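Local coordinates for Cg3027-pa (Drosophila melanogaster, PDB 2VHH), which probably hydrolyses N-carbamoyl-beta-alanine and its 2-methyl homologue to beta-alanine or 3-amino-2-methylpropanoate, ammonia and carbon dioxide, as a beta-ureidopropionase of the carbon-nitrogen hydrolase superfamily, at residues L168-D171 with T177-N180; F139-E142 with P147-K150. All blocks are in the same frame, centred on the assembly; numbering follows the deposited sequence.

Interaction 1. Residues L168-D171 with T177-N180; sequences LERD and TIWN
I178 lies between L168 and R170 on one face of the two paired strands. Its CG2 branch meets both methyls of L168, with L168 CD2 at 3.7 Å from I178 CG2. The other branch leads to R170: CG1 stands anti to the carbonyl carbon (chi1 -68°) and reaches one face of the R170 guanidinium, offset toward its rim, with I178 CG1 4.0 Å from R170 NH1. R170 gets its charged end there by bending at chi3, and NH1 also forms a salt bridge with D353 of the second subunit, so this face joins a subunit interface. The strands 162-171 and 177-185 form an antiparallel beta hairpin within the larger mixed sheet of the carbon-nitrogen hydrolase domain. E169 and W179 form a hydrogen-bonded pair of the hairpin: E169 N reaches W179 O at 2.6 Å, and W179 N returns to E169 O at 2.7 Å. Nearer the turn, D171 N gives a bond to T177 O at 2.9 Å. The opposite face carries E169, D171, T177 and W179. Here the indole crosses D171 obliquely, D171 CB lying 3.9 Å from W179 NE1, while the NE1 hydrogen goes to T177 OG1 (3.1 Å), an acceptor tilted out of the ring plane and itself bonded to H174 O in the turn. E169 OE1 comes beside CB of W179, the carboxylate plane turned 48° from that of the indole, and also hydrogen-bonds T181 OG1. Both acids pair with bases of the next strand, E169 with K194 and R196 and D171 with R196, which also makes a cation-pi contact with W179.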
# COMPACT_ATOMS: atom_id res chain seq x y z
N LEU C 168 -7.21 -43.34 -1.82
CA LEU C 168 -6.56 -43.01 -0.56
C LEU C 168 -5.06 -43.19 -0.70
O LEU C 168 -4.59 -44.30 -0.96
CB LEU C 168 -7.02 -43.94 0.57
CG LEU C 168 -7.95 -43.46 1.69
CD1 LEU C 168 -7.51 -44.17 2.95
CD2 LEU C 168 -7.95 -41.94 1.89
N GLU C 169 -4.31 -42.12 -0.53
CA GLU C 169 -2.87 -42.22 -0.62
C GLU C 169 -2.26 -42.34 0.77
O GLU C 169 -2.73 -41.72 1.72
CB GLU C 169 -2.29 -41.00 -1.33
CG GLU C 169 -0.80 -41.05 -1.53
CD GLU C 169 -0.24 -39.70 -1.93
OE1 GLU C 169 -1.04 -38.75 -2.08
OE2 GLU C 169 1.00 -39.60 -2.10
N ARG C 170 -1.23 -43.17 0.88
CA ARG C 170 -0.35 -43.16 2.04
C ARG C 170 1.02 -42.64 1.62
O ARG C 170 1.65 -43.20 0.72
CB ARG C 170 -0.22 -44.53 2.70
CG ARG C 170 0.49 -44.46 4.04
CD ARG C 170 0.64 -45.81 4.71
NE ARG C 170 -0.61 -46.38 5.24
CZ ARG C 170 -1.20 -46.03 6.39
NH1 ARG C 170 -0.70 -45.07 7.15
NH2 ARG C 170 -2.32 -46.63 6.76
N ASP C 171 1.45 -41.56 2.26
CA ASP C 171 2.71 -40.91 1.94
C ASP C 171 3.84 -41.45 2.81
O ASP C 171 3.96 -41.09 3.98
CB ASP C 171 2.58 -39.40 2.15
CG ASP C 171 3.70 -38.62 1.50
OD1 ASP C 171 4.77 -39.21 1.19
OD2 ASP C 171 3.50 -37.40 1.28
N THR C 177 1.45 -40.40 6.40
CA THR C 177 0.20 -39.68 6.45
C THR C 177 -0.76 -40.13 5.33
O THR C 177 -0.33 -40.55 4.26
CB THR C 177 0.45 -38.14 6.42
OG1 THR C 177 1.43 -37.84 5.41
CG2 THR C 177 0.99 -37.65 7.76
N ILE C 178 -2.06 -40.05 5.60
CA ILE C 178 -3.09 -40.47 4.66
C ILE C 178 -3.68 -39.26 3.93
O ILE C 178 -3.95 -38.24 4.55
CB ILE C 178 -4.19 -41.27 5.40
CG1 ILE C 178 -3.63 -42.60 5.90
CG2 ILE C 178 -5.40 -41.50 4.51
CD1 ILE C 178 -4.46 -43.22 7.03
N TRP C 179 -3.86 -39.39 2.62
CA TRP C 179 -4.37 -38.30 1.77
C TRP C 179 -5.44 -38.78 0.81
O TRP C 179 -5.46 -39.94 0.44
CB TRP C 179 -3.24 -37.68 0.94
CG TRP C 179 -2.15 -37.12 1.76
CD1 TRP C 179 -1.05 -37.77 2.21
CD2 TRP C 179 -2.07 -35.78 2.27
NE1 TRP C 179 -0.28 -36.93 2.97
CE2 TRP C 179 -0.88 -35.70 3.03
CE3 TRP C 179 -2.88 -34.65 2.17
CZ2 TRP C 179 -0.47 -34.53 3.68
CZ3 TRP C 179 -2.48 -33.48 2.82
CH2 TRP C 179 -1.29 -33.43 3.56
N ASN C 180 -6.33 -37.87 0.42
CA ASN C 180 -7.27 -38.11 -0.67
C ASN C 180 -6.70 -37.52 -1.96
O ASN C 180 -6.60 -36.30 -2.09
CB ASN C 180 -8.60 -37.44 -0.36
CG ASN C 180 -9.72 -37.89 -1.26
OD1 ASN C 180 -9.68 -37.72 -2.49
ND2 ASN C 180 -10.75 -38.45 -0.66

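Interaction 2. Residues F139-E142 with P147-K150; sequences FAEE and PTTK
The 139-142 segment is irregular, part of the loop preceding helix 147-158, and 147-150 is that helix's first turn. Their backbones stay well apart, the nearest CA atoms being those of E141 and P147 at 7.5 Å, so one side chain spans the gap. E141 points its CB toward the helix; with CG between the backbone N and the carbonyl carbon (chi1 57°) and the chain extended beyond, its carboxylate arrives at the helix start. There the two oxygens share T148. OE1 accepts the backbone N-H, E141 OE1 to T148 N being 3.0 Å with an N-H...O angle of 154°, and OE2 takes the hydroxyl, T148 OG1 to E141 OE2 being 2.5 Å. Both oxygens use their syn lone pairs. The pyrrolidine of P147 lies alongside, its CD 3.4 Å from E141 OE1. W98 of helix 90-110 sends a weak hydrogen bond to the same T148 hydroxyl. An acidic side chain meeting N-H groups at the start of a helix is a familiar arrangement; here it ties the loop after strand 115-118 to helix 147-158 in the carbon-nitrogen hydrolase domain. Two donors and the helix N-terminus would probably favour the charged form of this buried carboxylate.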
# COMPACT_ATOMS: atom_id res chain seq x y z
N PHE C 139 -6.48 -49.59 3.21
CA PHE C 139 -6.83 -49.34 1.80
C PHE C 139 -5.93 -48.31 1.17
O PHE C 139 -5.82 -48.23 -0.05
CB PHE C 139 -8.26 -48.85 1.67
CG PHE C 139 -9.25 -49.93 1.40
CD1 PHE C 139 -10.08 -50.39 2.42
CD2 PHE C 139 -9.35 -50.50 0.14
CE1 PHE C 139 -10.99 -51.40 2.18
CE2 PHE C 139 -10.27 -51.51 -0.11
CZ PHE C 139 -11.09 -51.96 0.91
N ALA C 140 -5.30 -47.50 2.01
CA ALA C 140 -4.38 -46.47 1.57
C ALA C 140 -3.15 -47.10 0.94
O ALA C 140 -2.59 -48.05 1.47
CB ALA C 140 -3.98 -45.59 2.74
N GLU C 141 -2.74 -46.56 -0.20
CA GLU C 141 -1.62 -47.11 -0.94
C GLU C 141 -0.77 -46.00 -1.52
O GLU C 141 -1.23 -44.87 -1.63
CB GLU C 141 -2.13 -48.03 -2.05
CG GLU C 141 -3.10 -47.37 -3.03
CD GLU C 141 -3.46 -48.27 -4.19
OE1 GLU C 141 -2.60 -48.45 -5.10
OE2 GLU C 141 -4.60 -48.79 -4.20
N GLU C 142 0.47 -46.33 -1.88
CA GLU C 142 1.38 -45.36 -2.49
C GLU C 142 0.83 -44.85 -3.82
O GLU C 142 0.36 -45.63 -4.65
CB GLU C 142 2.77 -45.96 -2.68
CG GLU C 142 3.61 -46.03 -1.40
CD GLU C 142 5.09 -46.22 -1.68
OE1 GLU C 142 5.48 -47.29 -2.20
OE2 GLU C 142 5.89 -45.30 -1.37
N PRO C 147 -0.32 -50.76 -5.81
CA PRO C 147 -0.78 -51.83 -6.70
C PRO C 147 -1.77 -51.35 -7.77
O PRO C 147 -1.75 -51.85 -8.89
CB PRO C 147 -1.47 -52.81 -5.74
CG PRO C 147 -1.73 -52.01 -4.49
CD PRO C 147 -0.57 -51.10 -4.40
N THR C 148 -2.61 -50.38 -7.40
CA THR C 148 -3.66 -49.88 -8.27
C THR C 148 -3.12 -49.08 -9.45
O THR C 148 -3.52 -49.31 -10.59
CB THR C 148 -4.69 -49.04 -7.49
OG1 THR C 148 -5.22 -49.84 -6.43
CG2 THR C 148 -5.84 -48.62 -8.38
N THR C 149 -2.20 -48.16 -9.19
CA THR C 149 -1.56 -47.40 -10.25
C THR C 149 -0.76 -48.31 -11.19
O THR C 149 -0.81 -48.12 -12.40
CB THR C 149 -0.70 -46.23 -9.70
OG1 THR C 149 -1.55 -45.28 -9.04
CG2 THR C 149 0.05 -45.50 -10.82
N LYS C 150 -0.05 -49.30 -10.64
CA LYS C 150 0.75 -50.24 -11.44
C LYS C 150 -0.11 -51.02 -12.41
O LYS C 150 0.25 -51.20 -13.58
CB LYS C 150 1.49 -51.23 -10.53
CG LYS C 150 2.54 -50.65 -9.58
CD LYS C 150 3.92 -50.50 -10.23
CE LYS C 150 4.12 -49.10 -10.83
NZ LYS C 150 5.53 -48.94 -11.28

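The two contacts come in series along the chain, interaction 2 closing before interaction 1 opens, with their centres about 10 Å apart on the same side of the chain's centre. Helix 147-158 leads directly into strand 162-171, the first strand of the hairpin. Interactions 1 and 2 also touch directly: E141 of interaction 2 lies along that strand, with E141 N 3.0 Å from L168 O and E141 O 3.0 Å from R170 N, both probable backbone hydrogen bonds. A140 packs on L168 beside them. The loop before the helix is thereby tied to the strand after it, on the flank away from strand 177-185, while its E141 side chain holds the helix start.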